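UDP-galactopyranose mutase (Deinococcus radiodurans, PDB 3HDQ) probably interconverts UDP-galactopyranose and UDP-galactofuranose, with flavin-adenine dinucleotide as cofactor. Local coordinates at residues Ala75-Ile86 with Ser307-His317; Gln183-Ser194 with Pro333-Glu341. All coordinates share one frame; numbering follows the deposited sequence.

Contacts 1 and 2 lie on opposite sides of the chain's centre, with their own centres about 28 Å apart, yet both reach the same mixed sheet: contact 1 through strand 305-308 and contact 2 through the end of its neighbour, strand 320-336. Tyr-82 and Tyr-334 pack against each other where the two meet. Contact 1 is buried and joins the flavin-binding part of the chain to the sheet, through side-chain bonds to backbone and packing on Phe-309; it hydrogen-bonds FAD and also touches the substrate. Contact 2 is partly buried and ties the end of helix 159-184 to strand 320-336. Its aromatic end faces the substrate diphosphate and ribose, while its outer end carries charged groups.

Contact 1: residues Ala75-Ile86 with Ser307-His317; sequences AGVLIHPYGPHI and SEFKHITGQRH. With FAD (flavin-adenine dinucleotide), chain L.
Gln-315 grips the backbone of 75-86 much as a peptide group would: NE2 donates in the carbonyl plane to Gly-76 O (2.9 Å), and OE1 accepts from Leu-78 N (2.8 Å). An extended chain, with CG anti to the backbone N (chi1 -174°), carries the amide there. His-317 NE2 donates to Ala-75 O from above the carbonyl plane. A water bridges Leu-78 O, Gln-315 OE1 and Thr-313 OG1.

Packing on aromatic faces follows. CH-pi contacts set Val-77 CG2 over the His-317 ring, 3.8 Å from its centroid, and Ile-79 CA over Phe-309. Phe-309 CE2 lies 3.6 Å from His-80 CB, the two rings inclined at 44°. Ile-312 CD1 meets Pro-84 CB.

One shell behind the cofactor, His-80 ND1 accepts from His-85 N in its ring plane. FAD C5X lies over the His-85 ring, whose ND1 donates to Gly-83 O and whose NE2 is hydrogen-bonded to FAD O2' (3.1 Å). With an alanine here, O2' and Gly-83 O would probably both lose a mate and the flavin its facing ring. Ile-86 N donates to FAD O4 and FAD N3 to Ile-86 O, consistent with Phe-309 steadying His-80, which in turn holds the flavin-binding backbone.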
loop_
_atom_site.group_PDB
_atom_site.type_symbol
_atom_site.label_atom_id
_atom_site.label_comp_id
_atom_site.label_asym_id
_atom_site.label_seq_id
_atom_site.Cartn_x
_atom_site.Cartn_y
_atom_site.Cartn_z
ATOM N N ALA A 75 -10.124 -1.745 -10.528
ATOM C CA ALA A 75 -9.883 -1.940 -11.960
ATOM C C ALA A 75 -8.408 -1.828 -12.334
ATOM O O ALA A 75 -8.046 -2.032 -13.493
ATOM C CB ALA A 75 -10.708 -0.955 -12.774
ATOM N N GLY A 76 -7.566 -1.480 -11.366
ATOM C CA GLY A 76 -6.151 -1.285 -11.629
ATOM C C GLY A 76 -5.790 0.119 -12.101
ATOM O O GLY A 76 -4.751 0.316 -12.731
ATOM N N VAL A 77 -6.646 1.097 -11.813
ATOM C CA VAL A 77 -6.340 2.487 -12.148
ATOM C C VAL A 77 -5.790 3.226 -10.920
ATOM O O VAL A 77 -6.366 3.162 -9.844
ATOM C CB VAL A 77 -7.580 3.234 -12.701
ATOM C CG1 VAL A 77 -7.230 4.693 -13.030
ATOM C CG2 VAL A 77 -8.125 2.527 -13.936
ATOM N N LEU A 78 -4.662 3.906 -11.087
ATOM C CA LEU A 78 -4.090 4.729 -10.027
ATOM C C LEU A 78 -4.981 5.937 -9.742
ATOM O O LEU A 78 -5.200 6.754 -10.624
ATOM C CB LEU A 78 -2.693 5.198 -10.436
ATOM C CG LEU A 78 -1.882 6.009 -9.422
ATOM C CD1 LEU A 78 -1.624 5.204 -8.138
ATOM C CD2 LEU A 78 -0.576 6.456 -10.052
ATOM N N ILE A 79 -5.506 6.042 -8.519
ATOM C CA ILE A 79 -6.421 7.131 -8.153
ATOM C C ILE A 79 -6.009 7.849 -6.872
ATOM O O ILE A 79 -5.127 7.391 -6.132
ATOM C CB ILE A 79 -7.835 6.613 -7.884
ATOM C CG1 ILE A 79 -7.804 5.711 -6.640
ATOM C CG2 ILE A 79 -8.386 5.913 -9.111
ATOM C CD1 ILE A 79 -9.137 5.333 -6.093
ATOM N N HIS A 80 -6.662 8.975 -6.611
ATOM C CA HIS A 80 -6.516 9.671 -5.329
ATOM C C HIS A 80 -7.825 9.568 -4.556
ATOM O O HIS A 80 -8.805 10.242 -4.887
ATOM C CB HIS A 80 -6.159 11.143 -5.537
ATOM C CG HIS A 80 -5.003 11.363 -6.464
ATOM N ND1 HIS A 80 -4.604 12.618 -6.872
ATOM C CD2 HIS A 80 -4.169 10.485 -7.073
ATOM C CE1 HIS A 80 -3.569 12.506 -7.686
ATOM N NE2 HIS A 80 -3.284 11.221 -7.824
ATOM N N PRO A 81 -7.856 8.719 -3.526
ATOM C CA PRO A 81 -9.113 8.527 -2.789
ATOM C C PRO A 81 -9.715 9.828 -2.246
ATOM O O PRO A 81 -10.937 9.884 -2.114
ATOM C CB PRO A 81 -8.719 7.592 -1.634
ATOM C CG PRO A 81 -7.483 6.878 -2.136
ATOM C CD PRO A 81 -6.759 7.885 -3.006
ATOM N N TYR A 82 -8.899 10.841 -1.952
ATOM C CA TYR A 82 -9.421 12.077 -1.341
ATOM C C TYR A 82 -9.442 13.282 -2.276
ATOM O O TYR A 82 -9.239 14.426 -1.839
ATOM C CB TYR A 82 -8.641 12.443 -0.072
ATOM C CG TYR A 82 -8.494 11.294 0.888
ATOM C CD1 TYR A 82 -7.330 10.530 0.915
ATOM C CD2 TYR A 82 -9.519 10.961 1.766
ATOM C CE1 TYR A 82 -7.193 9.458 1.781
ATOM C CE2 TYR A 82 -9.389 9.890 2.651
ATOM C CZ TYR A 82 -8.223 9.137 2.645
ATOM O OH TYR A 82 -8.083 8.073 3.511
ATOM N N GLY A 83 -9.689 13.033 -3.560
ATOM C CA GLY A 83 -9.764 14.110 -4.529
ATOM C C GLY A 83 -8.445 14.346 -5.234
ATOM O O GLY A 83 -7.392 13.950 -4.745
ATOM N N PRO A 84 -8.493 15.016 -6.383
ATOM C CA PRO A 84 -7.305 15.194 -7.223
ATOM C C PRO A 84 -6.232 16.001 -6.500
ATOM O O PRO A 84 -6.519 17.088 -5.996
ATOM C CB PRO A 84 -7.841 16.003 -8.402
ATOM C CG PRO A 84 -9.009 16.765 -7.837
ATOM C CD PRO A 84 -9.621 15.865 -6.809
ATOM N N HIS A 85 -5.015 15.472 -6.438
ATOM C CA HIS A 85 -3.874 16.228 -5.919
ATOM C C HIS A 85 -2.816 16.491 -6.995
ATOM O O HIS A 85 -2.118 15.574 -7.429
ATOM C CB HIS A 85 -3.269 15.506 -4.719
ATOM C CG HIS A 85 -4.109 15.613 -3.487
ATOM N ND1 HIS A 85 -5.415 15.176 -3.439
ATOM C CD2 HIS A 85 -3.840 16.133 -2.266
ATOM C CE1 HIS A 85 -5.915 15.420 -2.242
ATOM N NE2 HIS A 85 -4.978 15.996 -1.511
ATOM N N ILE A 86 -2.723 17.745 -7.435
ATOM C CA ILE A 86 -1.774 18.125 -8.469
ATOM C C ILE A 86 -0.603 18.891 -7.831
ATOM O O ILE A 86 -0.797 19.959 -7.239
ATOM C CB ILE A 86 -2.444 18.988 -9.588
ATOM C CG1 ILE A 86 -3.544 18.217 -10.329
ATOM C CG2 ILE A 86 -1.413 19.438 -10.604
ATOM C CD1 ILE A 86 -4.846 18.095 -9.587
ATOM N N SER A 307 -13.040 14.832 -11.721
ATOM C CA SER A 307 -11.662 14.728 -12.157
ATOM C C SER A 307 -11.395 13.338 -12.709
ATOM O O SER A 307 -12.007 12.355 -12.269
ATOM C CB SER A 307 -10.706 15.062 -11.012
ATOM O OG SER A 307 -10.929 16.387 -10.564
ATOM N N GLU A 308 -10.486 13.266 -13.682
ATOM C CA GLU A 308 -10.160 12.004 -14.354
ATOM C C GLU A 308 -8.673 11.739 -14.212
ATOM O O GLU A 308 -7.845 12.424 -14.812
ATOM C CB GLU A 308 -10.549 12.049 -15.835
ATOM C CG GLU A 308 -10.353 10.734 -16.567
ATOM C CD GLU A 308 -10.852 10.786 -18.004
ATOM O OE1 GLU A 308 -11.021 9.708 -18.614
ATOM O OE2 GLU A 308 -11.071 11.906 -18.517
ATOM N N PHE A 309 -8.347 10.733 -13.413
ATOM C CA PHE A 309 -6.991 10.555 -12.931
ATOM C C PHE A 309 -5.936 10.289 -13.994
ATOM O O PHE A 309 -4.787 10.703 -13.827
ATOM C CB PHE A 309 -6.975 9.486 -11.849
ATOM C CG PHE A 309 -7.668 9.924 -10.600
ATOM C CD1 PHE A 309 -8.851 9.331 -10.198
ATOM C CD2 PHE A 309 -7.156 10.980 -9.850
ATOM C CE1 PHE A 309 -9.496 9.756 -9.051
ATOM C CE2 PHE A 309 -7.800 11.418 -8.710
ATOM C CZ PHE A 309 -8.972 10.811 -8.310
ATOM N N LYS A 310 -6.314 9.625 -15.084
ATOM C CA LYS A 310 -5.334 9.304 -16.122
ATOM C C LYS A 310 -4.735 10.568 -16.750
ATOM O O LYS A 310 -3.584 10.554 -17.187
ATOM C CB LYS A 310 -5.921 8.380 -17.190
ATOM C CG LYS A 310 -6.072 6.924 -16.751
ATOM C CD LYS A 310 -7.042 6.167 -17.668
ATOM C CE LYS A 310 -6.438 5.867 -19.036
ATOM N NZ LYS A 310 -7.432 5.216 -19.941
ATOM N N HIS A 311 -5.499 11.661 -16.775
ATOM C CA HIS A 311 -4.952 12.926 -17.265
ATOM C C HIS A 311 -3.806 13.345 -16.347
ATOM O O HIS A 311 -2.798 13.892 -16.791
ATOM C CB HIS A 311 -6.009 14.043 -17.263
ATOM C CG HIS A 311 -7.041 13.931 -18.345
ATOM N ND1 HIS A 311 -6.833 14.396 -19.627
ATOM C CD2 HIS A 311 -8.306 13.446 -18.324
ATOM C CE1 HIS A 311 -7.918 14.186 -20.352
ATOM N NE2 HIS A 311 -8.824 13.606 -19.586
ATOM N N ILE A 312 -3.986 13.096 -15.053
ATOM C CA ILE A 312 -3.065 13.599 -14.042
ATOM C C ILE A 312 -1.859 12.676 -13.849
ATOM O O ILE A 312 -0.731 13.139 -13.712
ATOM C CB ILE A 312 -3.793 13.830 -12.699
ATOM C CG1 ILE A 312 -4.953 14.823 -12.889
ATOM C CG2 ILE A 312 -2.821 14.332 -11.659
ATOM C CD1 ILE A 312 -6.152 14.625 -11.917
ATOM N N THR A 313 -2.101 11.371 -13.869
ATOM C CA THR A 313 -1.035 10.394 -13.657
ATOM C C THR A 313 -0.288 10.033 -14.938
ATOM O O THR A 313 0.837 9.554 -14.891
ATOM C CB THR A 313 -1.594 9.079 -13.077
ATOM O OG1 THR A 313 -2.454 8.465 -14.045
ATOM C CG2 THR A 313 -2.385 9.354 -11.799
ATOM N N GLY A 314 -0.918 10.254 -16.080
ATOM C CA GLY A 314 -0.361 9.770 -17.330
ATOM C C GLY A 314 -0.464 8.254 -17.496
ATOM O O GLY A 314 0.048 7.711 -18.458
ATOM N N GLN A 315 -1.115 7.560 -16.562
ATOM C CA GLN A 315 -1.270 6.108 -16.681
ATOM C C GLN A 315 -1.952 5.697 -17.986
ATOM O O GLN A 315 -2.900 6.340 -18.430
ATOM C CB GLN A 315 -2.071 5.534 -15.503
ATOM C CG GLN A 315 -2.152 4.009 -15.496
ATOM C CD GLN A 315 -3.064 3.459 -14.414
ATOM O OE1 GLN A 315 -3.829 4.198 -13.780
ATOM N NE2 GLN A 315 -2.989 2.146 -14.196
ATOM N N ARG A 316 -1.474 4.605 -18.581
ATOM C CA ARG A 316 -2.148 3.975 -19.718
ATOM C C ARG A 316 -3.039 2.820 -19.242
ATOM O O ARG A 316 -2.609 2.006 -18.438
ATOM C CB ARG A 316 -1.109 3.449 -20.710
ATOM C CG ARG A 316 -1.717 2.865 -21.969
ATOM C CD ARG A 316 -0.682 2.184 -22.852
ATOM N NE ARG A 316 -1.336 1.304 -23.818
ATOM C CZ ARG A 316 -0.751 0.805 -24.903
ATOM N NH1 ARG A 316 0.515 1.099 -25.176
ATOM N NH2 ARG A 316 -1.436 0.013 -25.716
ATOM N N HIS A 317 -4.265 2.735 -19.748
ATOM C CA HIS A 317 -5.217 1.736 -19.277
ATOM C C HIS A 317 -6.411 1.752 -20.232
ATOM O O HIS A 317 -6.700 2.780 -20.830
ATOM C CB HIS A 317 -5.674 2.098 -17.861
ATOM C CG HIS A 317 -6.313 0.973 -17.104
ATOM N ND1 HIS A 317 -7.582 0.505 -17.384
ATOM C CD2 HIS A 317 -5.878 0.255 -16.037
ATOM C CE1 HIS A 317 -7.890 -0.463 -16.539
ATOM N NE2 HIS A 317 -6.875 -0.631 -15.707
HETATM P PA FAD L . -3.180 15.983 6.136
HETATM O O1A FAD L . -3.018 15.363 4.876
HETATM O O2A FAD L . -4.542 16.252 6.350
HETATM O O5B FAD L . -2.659 14.974 7.186
HETATM C C5B FAD L . -2.860 15.077 8.545
HETATM C C4B FAD L . -2.992 13.687 9.075
HETATM O O4B FAD L . -3.183 13.717 10.444
HETATM C C3B FAD L . -4.230 13.049 8.495
HETATM O O3B FAD L . -3.947 11.947 7.699
HETATM C C2B FAD L . -5.025 12.633 9.687
HETATM O O2B FAD L . -5.531 11.369 9.486
HETATM C C1B FAD L . -4.018 12.682 10.799
HETATM N N9A FAD L . -4.662 12.856 12.097
HETATM C C8A FAD L . -5.509 13.813 12.492
HETATM N N7A FAD L . -5.870 13.605 13.733
HETATM C C5A FAD L . -5.266 12.509 14.163
HETATM C C6A FAD L . -5.274 11.823 15.357
HETATM N N6A FAD L . -5.846 12.322 16.399
HETATM N N1A FAD L . -4.540 10.702 15.507
HETATM C C2A FAD L . -3.805 10.237 14.476
HETATM N N3A FAD L . -3.798 10.909 13.306
HETATM C C4A FAD L . -4.518 12.016 13.139
HETATM N N1 FAD L . -2.710 20.612 -2.714
HETATM C C2 FAD L . -1.976 20.889 -3.797
HETATM O O2 FAD L . -0.880 21.355 -3.703
HETATM N N3 FAD L . -2.496 20.622 -4.999
HETATM C C4 FAD L . -3.733 20.082 -5.111
HETATM O O4 FAD L . -4.206 19.840 -6.169
HETATM C C4X FAD L . -4.458 19.826 -4.006
HETATM N N5 FAD L . -5.695 19.304 -4.132
HETATM C C5X FAD L . -6.420 19.045 -3.026
HETATM C C6 FAD L . -7.674 18.501 -3.164
HETATM C C7 FAD L . -8.418 18.230 -2.051
HETATM C C7M FAD L . -9.767 17.654 -2.182
HETATM C C8 FAD L . -7.913 18.484 -0.809
HETATM C C8M FAD L . -8.765 18.181 0.366
HETATM C C9 FAD L . -6.650 19.023 -0.673
HETATM C C9A FAD L . -5.895 19.314 -1.781
HETATM N N10 FAD L . -4.640 19.839 -1.667
HETATM C C10 FAD L . -3.939 20.095 -2.791
HETATM C "C1'" FAD L . -4.081 20.254 -0.356
HETATM C "C2'" FAD L . -3.329 19.152 0.355
HETATM O "O2'" FAD L . -4.252 18.153 0.599
HETATM C "C3'" FAD L . -2.739 19.590 1.691
HETATM O "O3'" FAD L . -1.777 20.547 1.606
HETATM C "C4'" FAD L . -1.904 18.508 2.271
HETATM O "O4'" FAD L . -2.470 17.328 1.789
HETATM C "C5'" FAD L . -1.950 18.638 3.764
HETATM O "O5'" FAD L . -0.922 18.018 4.444
HETATM P P FAD L . -1.030 17.873 5.984
HETATM O O1P FAD L . -0.015 17.008 6.440
HETATM O O2P FAD L . -0.834 19.160 6.533
HETATM O O3P FAD L . -2.462 17.357 6.326
HETATM O O HOH W 1 -4.462 6.863 -13.313
#

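Contact 2: residues Gln183-Ser194 with Pro333-Glu341; sequences QWGLDPSELDAS and PYYPVPRPE. With GDU (galactose-uridine-5'-diphosphate), chain K.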
loop_
_atom_site.group_PDB
_atom_site.type_symbol
_atom_site.label_atom_id
_atom_site.label_comp_id
_atom_site.label_asym_id
_atom_site.label_seq_id
_atom_site.Cartn_x
_atom_site.Cartn_y
_atom_site.Cartn_z
ATOM N N GLN A 183 -19.447 25.073 -2.597
ATOM C CA GLN A 183 -18.259 24.559 -1.917
ATOM C C GLN A 183 -18.222 24.827 -0.407
ATOM O O GLN A 183 -17.884 23.937 0.372
ATOM C CB GLN A 183 -16.984 25.109 -2.576
ATOM C CG GLN A 183 -15.679 24.812 -1.823
ATOM C CD GLN A 183 -15.387 23.318 -1.658
ATOM O OE1 GLN A 183 -16.111 22.468 -2.165
ATOM N NE2 GLN A 183 -14.313 23.005 -0.955
ATOM N N TRP A 184 -18.568 26.040 0.005
ATOM C CA TRP A 184 -18.410 26.428 1.414
ATOM C C TRP A 184 -19.702 26.459 2.218
ATOM O O TRP A 184 -19.683 26.404 3.450
ATOM C CB TRP A 184 -17.746 27.789 1.502
ATOM C CG TRP A 184 -16.425 27.797 0.859
ATOM C CD1 TRP A 184 -16.141 28.149 -0.426
ATOM C CD2 TRP A 184 -15.189 27.412 1.456
ATOM N NE1 TRP A 184 -14.798 28.019 -0.666
ATOM C CE2 TRP A 184 -14.188 27.565 0.473
ATOM C CE3 TRP A 184 -14.827 26.950 2.726
ATOM C CZ2 TRP A 184 -12.846 27.285 0.724
ATOM C CZ3 TRP A 184 -13.490 26.665 2.972
ATOM C CH2 TRP A 184 -12.520 26.837 1.977
ATOM N N GLY A 185 -20.827 26.553 1.524
ATOM C CA GLY A 185 -22.094 26.746 2.199
ATOM C C GLY A 185 -22.182 28.181 2.673
ATOM O O GLY A 185 -23.016 28.508 3.509
ATOM N N LEU A 186 -21.304 29.027 2.135
ATOM C CA LEU A 186 -21.300 30.460 2.404
ATOM C C LEU A 186 -21.295 31.252 1.088
ATOM O O LEU A 186 -20.753 30.787 0.085
ATOM C CB LEU A 186 -20.044 30.853 3.197
ATOM C CG LEU A 186 -19.954 30.803 4.730
ATOM C CD1 LEU A 186 -21.341 30.821 5.370
ATOM C CD2 LEU A 186 -19.154 29.610 5.214
ATOM N N ASP A 187 -21.883 32.446 1.087
ATOM C CA ASP A 187 -21.707 33.378 -0.025
ATOM C C ASP A 187 -20.287 33.919 0.061
ATOM O O ASP A 187 -19.728 34.003 1.155
ATOM C CB ASP A 187 -22.707 34.537 0.065
ATOM C CG ASP A 187 -22.646 35.467 -1.143
ATOM O OD1 ASP A 187 -23.340 35.189 -2.140
ATOM O OD2 ASP A 187 -21.910 36.481 -1.095
ATOM N N PRO A 188 -19.687 34.270 -1.090
ATOM C CA PRO A 188 -18.350 34.872 -1.096
ATOM C C PRO A 188 -18.258 36.120 -0.217
ATOM O O PRO A 188 -17.163 36.482 0.199
ATOM C CB PRO A 188 -18.150 35.257 -2.564
ATOM C CG PRO A 188 -18.967 34.289 -3.310
ATOM C CD PRO A 188 -20.178 34.019 -2.455
ATOM N N SER A 189 -19.383 36.784 0.034
ATOM C CA SER A 189 -19.380 37.947 0.922
ATOM C C SER A 189 -18.973 37.540 2.342
ATOM O O SER A 189 -18.411 38.343 3.085
ATOM C CB SER A 189 -20.744 38.638 0.936
ATOM O OG SER A 189 -21.762 37.757 1.384
ATOM N N GLU A 190 -19.245 36.284 2.695
ATOM C CA GLU A 190 -18.947 35.756 4.025
ATOM C C GLU A 190 -17.577 35.072 4.150
ATOM O O GLU A 190 -17.289 34.438 5.157
ATOM C CB GLU A 190 -20.042 34.784 4.454
ATOM C CG GLU A 190 -21.451 35.396 4.500
ATOM C CD GLU A 190 -22.539 34.339 4.572
ATOM O OE1 GLU A 190 -22.707 33.584 3.580
ATOM O OE2 GLU A 190 -23.228 34.264 5.614
ATOM N N LEU A 191 -16.728 35.204 3.136
ATOM C CA LEU A 191 -15.403 34.604 3.198
ATOM C C LEU A 191 -14.357 35.682 3.064
ATOM O O LEU A 191 -14.597 36.704 2.417
ATOM C CB LEU A 191 -15.228 33.566 2.087
ATOM C CG LEU A 191 -16.070 32.299 2.233
ATOM C CD1 LEU A 191 -16.087 31.508 0.929
ATOM C CD2 LEU A 191 -15.544 31.447 3.382
ATOM N N ASP A 192 -13.199 35.474 3.683
ATOM C CA ASP A 192 -12.065 36.361 3.441
ATOM C C ASP A 192 -11.660 36.328 1.958
ATOM O O ASP A 192 -11.797 35.300 1.283
ATOM C CB ASP A 192 -10.874 35.980 4.320
ATOM C CG ASP A 192 -9.734 36.980 4.223
ATOM O OD1 ASP A 192 -9.765 38.002 4.950
ATOM O OD2 ASP A 192 -8.796 36.739 3.427
ATOM N N ALA A 193 -11.158 37.460 1.476
ATOM C CA ALA A 193 -10.698 37.631 0.105
ATOM C C ALA A 193 -9.784 36.513 -0.409
ATOM O O ALA A 193 -9.770 36.206 -1.605
ATOM C CB ALA A 193 -9.984 38.972 -0.024
ATOM N N SER A 194 -9.019 35.914 0.495
ATOM C CA SER A 194 -7.941 34.998 0.109
ATOM C C SER A 194 -8.422 33.686 -0.519
ATOM O O SER A 194 -7.638 32.968 -1.132
ATOM C CB SER A 194 -7.055 34.690 1.316
ATOM O OG SER A 194 -7.794 33.971 2.290
ATOM N N PRO A 333 -12.156 16.721 8.461
ATOM C CA PRO A 333 -11.884 18.111 8.089
ATOM C C PRO A 333 -10.857 18.163 6.965
ATOM O O PRO A 333 -9.809 17.535 7.100
ATOM C CB PRO A 333 -11.289 18.707 9.375
ATOM C CG PRO A 333 -10.655 17.538 10.087
ATOM C CD PRO A 333 -11.411 16.290 9.661
ATOM N N TYR A 334 -11.151 18.895 5.889
ATOM C CA TYR A 334 -10.216 19.051 4.769
ATOM C C TYR A 334 -9.823 20.509 4.508
ATOM O O TYR A 334 -8.737 20.774 4.000
ATOM C CB TYR A 334 -10.787 18.462 3.473
ATOM C CG TYR A 334 -11.079 16.977 3.514
ATOM C CD1 TYR A 334 -12.325 16.493 3.149
ATOM C CD2 TYR A 334 -10.113 16.061 3.912
ATOM C CE1 TYR A 334 -12.609 15.154 3.179
ATOM C CE2 TYR A 334 -10.388 14.706 3.943
ATOM C CZ TYR A 334 -11.641 14.259 3.576
ATOM O OH TYR A 334 -11.938 12.906 3.598
ATOM N N TYR A 335 -10.707 21.444 4.850
ATOM C CA TYR A 335 -10.469 22.864 4.598
ATOM C C TYR A 335 -10.741 23.705 5.840
ATOM O O TYR A 335 -11.814 23.600 6.431
ATOM C CB TYR A 335 -11.435 23.392 3.535
ATOM C CG TYR A 335 -11.386 22.756 2.157
ATOM C CD1 TYR A 335 -12.069 21.578 1.889
ATOM C CD2 TYR A 335 -10.700 23.370 1.112
ATOM C CE1 TYR A 335 -12.042 21.015 0.636
ATOM C CE2 TYR A 335 -10.671 22.811 -0.146
ATOM C CZ TYR A 335 -11.344 21.637 -0.381
ATOM O OH TYR A 335 -11.316 21.074 -1.630
ATOM N N PRO A 336 -9.796 24.576 6.217
ATOM C CA PRO A 336 -10.194 25.642 7.135
ATOM C C PRO A 336 -11.169 26.553 6.390
ATOM O O PRO A 336 -11.191 26.529 5.154
ATOM C CB PRO A 336 -8.885 26.407 7.389
ATOM C CG PRO A 336 -7.798 25.599 6.749
ATOM C CD PRO A 336 -8.435 24.765 5.695
ATOM N N VAL A 337 -11.946 27.347 7.121
ATOM C CA VAL A 337 -12.938 28.233 6.521
ATOM C C VAL A 337 -12.586 29.709 6.782
ATOM O O VAL A 337 -13.111 30.323 7.708
ATOM C CB VAL A 337 -14.345 27.916 7.072
ATOM C CG1 VAL A 337 -15.411 28.765 6.386
ATOM C CG2 VAL A 337 -14.650 26.426 6.914
ATOM N N PRO A 338 -11.697 30.283 5.954
ATOM C CA PRO A 338 -11.199 31.634 6.227
ATOM C C PRO A 338 -12.309 32.702 6.185
ATOM O O PRO A 338 -12.875 32.982 5.131
ATOM C CB PRO A 338 -10.163 31.857 5.108
ATOM C CG PRO A 338 -9.845 30.480 4.600
ATOM C CD PRO A 338 -11.126 29.740 4.711
ATOM N N ARG A 339 -12.621 33.261 7.350
ATOM C CA ARG A 339 -13.543 34.383 7.507
ATOM C C ARG A 339 -13.347 34.887 8.930
ATOM O O ARG A 339 -12.886 34.136 9.792
ATOM C CB ARG A 339 -14.995 33.955 7.278
ATOM C CG ARG A 339 -15.465 32.853 8.183
ATOM C CD ARG A 339 -16.770 32.258 7.689
ATOM N NE ARG A 339 -17.851 33.238 7.584
ATOM C CZ ARG A 339 -18.996 33.144 8.252
ATOM N NH1 ARG A 339 -19.190 32.123 9.071
ATOM N NH2 ARG A 339 -19.945 34.060 8.107
ATOM N N PRO A 340 -13.691 36.160 9.187
ATOM C CA PRO A 340 -13.419 36.803 10.487
ATOM C C PRO A 340 -13.918 36.020 11.720
ATOM O O PRO A 340 -13.167 35.939 12.692
ATOM C CB PRO A 340 -14.133 38.154 10.363
ATOM C CG PRO A 340 -14.159 38.423 8.874
ATOM C CD PRO A 340 -14.371 37.073 8.249
ATOM N N GLU A 341 -15.126 35.455 11.690
ATOM C CA GLU A 341 -15.617 34.705 12.850
ATOM C C GLU A 341 -14.776 33.472 13.153
ATOM O O GLU A 341 -14.692 33.055 14.310
ATOM C CB GLU A 341 -17.122 34.336 12.781
ATOM C CG GLU A 341 -17.728 34.169 11.415
ATOM C CD GLU A 341 -17.929 35.500 10.714
ATOM O OE1 GLU A 341 -17.113 35.830 9.828
ATOM O OE2 GLU A 341 -18.886 36.228 11.063
HETATM N N1 GDU K . -13.543 29.058 -7.253
HETATM C C2 GDU K . -14.572 29.197 -7.949
HETATM N N3 GDU K . -14.990 28.792 -9.072
HETATM C C4 GDU K . -14.116 27.985 -9.698
HETATM C C5 GDU K . -12.829 27.699 -9.020
HETATM C C6 GDU K . -12.598 28.248 -7.811
HETATM O O2 GDU K . -15.535 30.020 -7.306
HETATM O O4 GDU K . -14.385 27.478 -10.785
HETATM C C1D GDU K . -13.357 29.641 -5.954
HETATM C C2D GDU K . -13.992 28.933 -4.734
HETATM O O2D GDU K . -14.279 29.832 -3.669
HETATM C C3D GDU K . -12.895 27.951 -4.380
HETATM C C4D GDU K . -11.697 28.895 -4.469
HETATM O O4D GDU K . -11.975 29.768 -5.569
HETATM O O3D GDU K . -13.094 27.398 -3.082
HETATM C C5D GDU K . -10.321 28.248 -4.418
HETATM O O5D GDU K . -10.279 27.427 -5.600
HETATM P PA GDU K . -9.448 26.066 -5.667
HETATM O O1A GDU K . -9.357 25.656 -7.096
HETATM O O2A GDU K . -8.095 26.335 -5.155
HETATM O O3A GDU K . -10.217 24.908 -4.897
HETATM P PB GDU K . -9.473 23.671 -4.250
HETATM O O1B GDU K . -10.610 22.934 -3.646
HETATM O O2B GDU K . -8.511 23.959 -3.157
HETATM O O3B GDU K . -8.812 22.679 -5.327
HETATM C "C1'" GDU K . -7.812 21.645 -5.238
HETATM C "C2'" GDU K . -6.414 22.291 -5.331
HETATM C "C3'" GDU K . -6.467 23.242 -6.549
HETATM C "C4'" GDU K . -6.579 22.363 -7.831
HETATM C "C5'" GDU K . -7.783 21.394 -7.663
HETATM C "C6'" GDU K . -7.832 20.272 -8.738
HETATM O "O2'" GDU K . -6.045 22.941 -4.101
HETATM O "O3'" GDU K . -5.288 24.078 -6.545
HETATM O "O4'" GDU K . -5.338 21.644 -7.988
HETATM O "O5'" GDU K . -8.011 20.765 -6.371
HETATM O "O6'" GDU K . -8.757 20.567 -9.812
#
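Gln-183 and Trp-184 meet Tyr-335 beside the substrate. The Gln-183 amide comes over one face of the tyrosine ring, its NE2 3.3 Å from Tyr-335 CZ and offset toward the rim, with the amide and ring planes 76° apart. Trp-184 crosses Tyr-335 at about a right angle, placing CZ3 and CH2 against Tyr-335 CB. The edge of the indole also meets backbone, CZ3 lying 3.2 Å from Pro-336 O. Both aromatics bond to the ligand: Tyr-335 OH donates to GDU O1B of the diphosphate (2.8 Å), and Trp-184 NE1 to the ribose oxygen GDU O3D (3.0 Å).

Apolar packing continues behind the indole, which is held between Gln-183 CG on one face and Leu-191 CD1 on the other. With Val-337 CG1 anti to the backbone N (chi1 -176°), this methyl touches both Leu-186 CD2 and Leu-191 CD2, while CG2 approaches Trp-184 CZ3.

Two hydrogen bonds to backbone carbonyls close the outer end, one from a backbone N-H, one from a side chain. Asp-192 N donates to Pro-338 O (2.9 Å), nearly straight at 166°, and Arg-339 NE reaches Glu-190 O (2.8 Å) in the carbonyl plane. Leu-186 CG covers one face of the guanidinium and Glu-341 CG the opposite one. Glu-190 runs alongside Arg-339, but its OE2 is 4.1 Å from Arg-339 NH2, beyond a salt bridge; its OE1 instead accepts from Asp-187 N. Asp-187 and Asp-192 each form an Asx turn, shaping the connection that follows helix 159-184.

The chemistry therefore changes along the contact, from ligand-binding aromatics through an aliphatic centre to hydrogen bonds to backbone carbonyls. Trp-184 and Tyr-335, which hold ribose and diphosphate, are braced against each other, consistent with the helix end and the strand acting together in substrate binding.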